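Local coordinates for multiheme cytochrome cf (PDB 6QVM), which probably passes electrons along its chain of hemes to insoluble extracellular Fe(III) from a place in the bacterial S-layer, at residues I127-L132 with G178-R183; Q143-K148 with L171-K176. One frame throughout, in Å; residues are numbered along the deposited sequence.

In the fold
From the N-terminal side the chain enters helix 129-139, turns into the short helix 143-146, runs through further helix and loop to helix 165-176, and leaves it toward strand 183-185. Contact 1 closes the longer loop, tying the start of helix 129-139 to the exit from helix 165-176. Contact 2 is nested inside that loop and brings helix 143-146 against helix 165-176. Their centres lie about 12 Å apart, and the two contacts touch: L180 N probably donates to A174 O at 3.1 Å, while L171 CD1 packs on the carbonyl oxygen of K129. Helix 165-176 is thus shared, and the centre of each contact lies about 51 Å from the centre of the chain.

Contact 1 of 2, residues I127-L132 with G178-R183; sequences ITKQRL and GYLSAR
K129 and S181 form the polar half of this contact, L132 and L180 the apolar half. K129 CG is anti to the backbone N (chi1 -170°) and the chain stays extended beyond it, which carries the ammonium across to the loop after helix 165-176. There K129 NZ donates to the backbone carbonyl S181 O at 3.1 Å. The angle at the oxygen, C=O to donor, is 145°, and the donor is tilted 32° from the carbonyl plane. K129 CE lies 3.4 Å from S181 O, whereas the S181 hydroxyl takes no part in the bond. A long, weak ion pair also runs from K129 NZ to E201 of helix 199-212.

Methyl groups make the apolar part. L180 points its branches at the first turn of helix 129-139: L180 CD2 meets L132 CD2 at 3.7 Å, the two side chains crossing obliquely, and L180 CD1 lies 3.8 Å from K129 O. L180 is buried, and A133, L171, A174 and V175 also pack on it. On the helix side, L132 also touches A205 of helix 199-212.

Helix ends lie in both segments. T128 is the N-cap of helix 129-139, and T128 O accepts from L132 N at 2.9 Å. G178 ends helix 165-176 in a Schellman motif, with a positive phi that suits glycine. L180, just beyond it, fills the space between that helix and helix 129-139. The ITKQ sequence at the start of helix 129-139 is reminiscent of the ITRAE-type signature of S-layer homology (SLH) domains, and this part of the chain is probably the S-layer binding module.

Contact 2 of 2, residues Q143-K148 with L171-K176; sequences QGEVAK and LVWAVK
V146 overlaps the indole of W173 through its CG2 methyl, which stands 3.3 Å above the ring plane and is displaced toward the rim. V146 CG2 lies 3.6 Å from both CD2 and CE3 of W173, beside the CG-CD2-CE3 rim of the indole, approaching obliquely. The branch is placed by chi1 of V146, 164°, which sets CG1 anti to the backbone N and CG2 anti to the carbonyl carbon. W173, with CG anti to the backbone N (chi1 160°), lays the indole against V146, the two side chains crossing at about a right angle. The backbones come close here, the CA atoms of V146 and W173 being 5.9 Å apart.

E145 adds a second, looser touch near the nitrogen side of the ring, E145 CG lying 4.1 Å from W173 NE1. The glutamate chain then bends at chi2 and takes the carboxylate away, its plane 53° from that of the indole. No hydrogen bond joins the two segments, and the fit is one of aliphatic groups against an aromatic ring. M137 of helix 129-139 packs on both V146 and W173. Replacing W173 by an alanine would probably open a gap beside V146 and M137, which would lose the aromatic ring they pack on.

Far from any heme, this is plain helix packing: the buried tryptophan of helix 165-176 sits where that helix meets the short helix 143-146 and helix 129-139, in the core of a small helical module that is probably the S-layer binding domain.

Contact 1 of 2, residues I127-L132 with G178-R183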
loop_
_atom_site.group_PDB
_atom_site.type_symbol
_atom_site.label_atom_id
_atom_site.label_comp_id
_atom_site.label_asym_id
_atom_site.label_seq_id
_atom_site.Cartn_x
_atom_site.Cartn_y
_atom_site.Cartn_z
ATOM N N ILE A 127 -13.350 -34.449 27.413
ATOM C CA ILE A 127 -14.754 -34.065 27.367
ATOM C C ILE A 127 -15.643 -35.249 27.731
ATOM O O ILE A 127 -15.437 -36.378 27.264
ATOM C CB ILE A 127 -15.102 -33.504 25.978
ATOM C CG1 ILE A 127 -16.568 -33.082 25.906
ATOM C CG2 ILE A 127 -14.779 -34.509 24.879
ATOM C CD1 ILE A 127 -16.798 -31.643 26.273
ATOM N N THR A 128 -16.643 -34.993 28.567
ATOM C CA THR A 128 -17.639 -35.993 28.912
ATOM C C THR A 128 -18.962 -35.663 28.233
ATOM O O THR A 128 -19.185 -34.547 27.759
ATOM C CB THR A 128 -17.838 -36.089 30.431
ATOM O OG1 THR A 128 -18.385 -34.864 30.936
ATOM C CG2 THR A 128 -16.510 -36.383 31.129
ATOM N N LYS A 129 -19.844 -36.663 28.207
ATOM C CA LYS A 129 -21.120 -36.534 27.516
ATOM C C LYS A 129 -21.963 -35.404 28.090
ATOM O O LYS A 129 -22.714 -34.755 27.354
ATOM C CB LYS A 129 -21.867 -37.865 27.589
ATOM C CG LYS A 129 -23.105 -37.970 26.716
ATOM C CD LYS A 129 -23.323 -39.419 26.325
ATOM C CE LYS A 129 -24.667 -39.645 25.669
ATOM N NZ LYS A 129 -24.799 -41.069 25.260
ATOM N N GLN A 130 -21.843 -35.137 29.392
ATOM C CA GLN A 130 -22.687 -34.112 29.990
ATOM C C GLN A 130 -22.132 -32.716 29.738
ATOM O O GLN A 130 -22.903 -31.775 29.534
ATOM C CB GLN A 130 -22.861 -34.362 31.489
ATOM C CG GLN A 130 -21.592 -34.205 32.320
ATOM C CD GLN A 130 -21.828 -34.451 33.792
ATOM O OE1 GLN A 130 -22.656 -33.793 34.420
ATOM N NE2 GLN A 130 -21.109 -35.416 34.351
ATOM N N ARG A 131 -20.808 -32.556 29.726
ATOM C CA ARG A 131 -20.276 -31.226 29.469
ATOM C C ARG A 131 -20.202 -30.919 27.980
ATOM O O ARG A 131 -20.158 -29.744 27.599
ATOM C CB ARG A 131 -18.919 -31.054 30.149
ATOM C CG ARG A 131 -19.061 -30.269 31.450
ATOM C CD ARG A 131 -17.793 -30.099 32.248
ATOM N NE ARG A 131 -16.976 -28.956 31.829
ATOM C CZ ARG A 131 -17.356 -27.679 31.898
ATOM N NH1 ARG A 131 -16.530 -26.716 31.515
ATOM N NH2 ARG A 131 -18.559 -27.353 32.345
ATOM N N LEU A 132 -20.204 -31.944 27.125
ATOM C CA LEU A 132 -20.442 -31.697 25.708
ATOM C C LEU A 132 -21.834 -31.122 25.490
ATOM O O LEU A 132 -22.015 -30.207 24.680
ATOM C CB LEU A 132 -20.266 -32.980 24.899
ATOM C CG LEU A 132 -20.666 -32.877 23.421
ATOM C CD1 LEU A 132 -19.749 -31.910 22.677
ATOM C CD2 LEU A 132 -20.675 -34.244 22.749
ATOM N N GLY A 178 -31.792 -34.551 19.376
ATOM C CA GLY A 178 -31.076 -35.526 18.582
ATOM C C GLY A 178 -29.590 -35.285 18.442
ATOM O O GLY A 178 -28.932 -36.001 17.680
ATOM N N TYR A 179 -29.030 -34.308 19.159
ATOM C CA TYR A 179 -27.589 -34.076 19.093
ATOM C C TYR A 179 -26.816 -35.178 19.808
ATOM O O TYR A 179 -25.731 -35.569 19.367
ATOM C CB TYR A 179 -27.253 -32.712 19.687
ATOM C CG TYR A 179 -27.952 -31.554 19.011
ATOM C CD1 TYR A 179 -28.111 -31.521 17.631
ATOM C CD2 TYR A 179 -28.458 -30.495 19.755
ATOM C CE1 TYR A 179 -28.753 -30.465 17.011
ATOM C CE2 TYR A 179 -29.101 -29.433 19.146
ATOM C CZ TYR A 179 -29.243 -29.423 17.774
ATOM O OH TYR A 179 -29.882 -28.369 17.166
ATOM N N LEU A 180 -27.352 -35.675 20.920
ATOM C CA LEU A 180 -26.823 -36.833 21.623
ATOM C C LEU A 180 -27.935 -37.863 21.773
ATOM O O LEU A 180 -29.117 -37.560 21.590
ATOM C CB LEU A 180 -26.255 -36.443 22.993
ATOM C CG LEU A 180 -25.048 -35.501 23.015
ATOM C CD1 LEU A 180 -24.960 -34.765 24.348
ATOM C CD2 LEU A 180 -23.762 -36.269 22.746
ATOM N N SER A 181 -27.558 -39.085 22.131
ATOM C CA SER A 181 -28.512 -40.175 22.204
ATOM C C SER A 181 -28.601 -40.714 23.624
ATOM O O SER A 181 -27.717 -40.496 24.456
ATOM C CB SER A 181 -28.132 -41.310 21.245
ATOM O OG SER A 181 -26.862 -41.849 21.574
ATOM N N ALA A 182 -29.697 -41.415 23.885
ATOM C CA ALA A 182 -29.849 -42.233 25.076
ATOM C C ALA A 182 -29.804 -43.703 24.678
ATOM O O ALA A 182 -29.812 -44.044 23.493
ATOM C CB ALA A 182 -31.159 -41.909 25.800
ATOM N N ARG A 183 -29.757 -44.580 25.676
ATOM C CA ARG A 183 -29.817 -46.012 25.432
ATOM C C ARG A 183 -30.937 -46.627 26.252
ATOM O O ARG A 183 -31.171 -46.240 27.401
ATOM C CB ARG A 183 -28.492 -46.709 25.749
ATOM C CG ARG A 183 -27.762 -46.157 26.928
ATOM C CD ARG A 183 -26.435 -46.924 27.160
ATOM N NE ARG A 183 -26.713 -48.209 27.780
ATOM C CZ ARG A 183 -26.701 -48.414 29.098
ATOM N NH1 ARG A 183 -27.001 -49.619 29.566
ATOM N NH2 ARG A 183 -26.476 -47.406 29.955
#

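Contact 2 of 2, residues Q143-K148 with L171-K176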
loop_
_atom_site.group_PDB
_atom_site.type_symbol
_atom_site.label_atom_id
_atom_site.label_comp_id
_atom_site.label_asym_id
_atom_site.label_seq_id
_atom_site.Cartn_x
_atom_site.Cartn_y
_atom_site.Cartn_z
ATOM N N GLN A 143 -29.715 -21.215 25.863
ATOM C CA GLN A 143 -29.970 -21.271 27.300
ATOM C C GLN A 143 -31.455 -21.138 27.618
ATOM O O GLN A 143 -31.919 -21.658 28.639
ATOM C CB GLN A 143 -29.178 -20.182 28.027
ATOM C CG GLN A 143 -27.687 -20.458 28.167
ATOM C CD GLN A 143 -26.873 -19.877 27.028
ATOM O OE1 GLN A 143 -27.391 -19.644 25.936
ATOM N NE2 GLN A 143 -25.591 -19.635 27.282
ATOM N N GLY A 144 -32.210 -20.454 26.759
ATOM C CA GLY A 144 -33.634 -20.271 26.965
ATOM C C GLY A 144 -34.457 -21.433 26.450
ATOM O O GLY A 144 -35.600 -21.634 26.872
ATOM N N GLU A 145 -33.886 -22.200 25.520
ATOM C CA GLU A 145 -34.526 -23.433 25.083
ATOM C C GLU A 145 -34.271 -24.572 26.061
ATOM O O GLU A 145 -35.063 -25.520 26.131
ATOM C CB GLU A 145 -34.028 -23.811 23.686
ATOM C CG GLU A 145 -35.023 -24.616 22.866
ATOM C CD GLU A 145 -36.273 -23.823 22.545
ATOM O OE1 GLU A 145 -36.182 -22.580 22.447
ATOM O OE2 GLU A 145 -37.348 -24.441 22.403
ATOM N N VAL A 146 -33.177 -24.491 26.819
ATOM C CA VAL A 146 -32.820 -25.538 27.768
ATOM C C VAL A 146 -33.600 -25.376 29.068
ATOM O O VAL A 146 -34.023 -26.364 29.676
ATOM C CB VAL A 146 -31.299 -25.527 27.999
ATOM C CG1 VAL A 146 -30.928 -26.315 29.245
ATOM C CG2 VAL A 146 -30.587 -26.088 26.784
ATOM N N ALA A 147 -33.822 -24.135 29.504
ATOM C CA ALA A 147 -34.631 -23.900 30.694
ATOM C C ALA A 147 -36.098 -24.266 30.495
ATOM O O ALA A 147 -36.853 -24.287 31.473
ATOM C CB ALA A 147 -34.517 -22.435 31.120
ATOM N N LYS A 148 -36.515 -24.552 29.264
ATOM C CA LYS A 148 -37.906 -24.871 28.968
ATOM C C LYS A 148 -38.272 -26.321 29.256
ATOM O O LYS A 148 -39.409 -26.715 28.974
ATOM C CB LYS A 148 -38.221 -24.556 27.503
ATOM C CG LYS A 148 -38.868 -23.203 27.283
ATOM C CD LYS A 148 -39.379 -23.055 25.862
ATOM N N LEU A 171 -28.447 -31.786 28.945
ATOM C CA LEU A 171 -28.259 -33.137 28.426
ATOM C C LEU A 171 -29.559 -33.718 27.882
ATOM O O LEU A 171 -29.532 -34.518 26.942
ATOM C CB LEU A 171 -27.679 -34.033 29.519
ATOM C CG LEU A 171 -27.210 -35.449 29.178
ATOM C CD1 LEU A 171 -26.276 -35.446 27.981
ATOM C CD2 LEU A 171 -26.516 -36.053 30.389
ATOM N N VAL A 172 -30.698 -33.329 28.456
ATOM C CA VAL A 172 -31.981 -33.823 27.972
ATOM C C VAL A 172 -32.413 -33.056 26.726
ATOM O O VAL A 172 -32.954 -33.637 25.777
ATOM C CB VAL A 172 -33.032 -33.753 29.093
ATOM C CG1 VAL A 172 -34.363 -34.286 28.608
ATOM C CG2 VAL A 172 -32.542 -34.506 30.310
ATOM N N TRP A 173 -32.206 -31.737 26.722
ATOM C CA TRP A 173 -32.452 -30.940 25.521
ATOM C C TRP A 173 -31.675 -31.494 24.333
ATOM O O TRP A 173 -32.214 -31.646 23.231
ATOM C CB TRP A 173 -32.075 -29.473 25.768
ATOM C CG TRP A 173 -31.830 -28.693 24.508
ATOM C CD1 TRP A 173 -32.772 -28.224 23.638
ATOM C CD2 TRP A 173 -30.558 -28.294 23.979
ATOM N NE1 TRP A 173 -32.165 -27.558 22.600
ATOM C CE2 TRP A 173 -30.807 -27.585 22.787
ATOM C CE3 TRP A 173 -29.233 -28.469 24.396
ATOM C CZ2 TRP A 173 -29.783 -27.048 22.012
ATOM C CZ3 TRP A 173 -28.218 -27.931 23.625
ATOM C CH2 TRP A 173 -28.499 -27.231 22.447
ATOM N N ALA A 174 -30.404 -31.828 24.556
ATOM C CA ALA A 174 -29.565 -32.328 23.473
ATOM C C ALA A 174 -30.056 -33.672 22.943
ATOM O O ALA A 174 -29.837 -33.987 21.769
ATOM C CB ALA A 174 -28.117 -32.440 23.942
ATOM N N VAL A 175 -30.710 -34.471 23.783
ATOM C CA VAL A 175 -31.223 -35.769 23.357
ATOM C C VAL A 175 -32.588 -35.634 22.691
ATOM O O VAL A 175 -32.886 -36.333 21.720
ATOM C CB VAL A 175 -31.257 -36.737 24.554
ATOM C CG1 VAL A 175 -32.034 -37.995 24.206
ATOM C CG2 VAL A 175 -29.841 -37.096 24.974
ATOM N N LYS A 176 -33.437 -34.736 23.192
ATOM C CA LYS A 176 -34.672 -34.429 22.479
ATOM C C LYS A 176 -34.374 -33.875 21.093
ATOM O O LYS A 176 -35.040 -34.236 20.114
ATOM C CB LYS A 176 -35.508 -33.437 23.282
#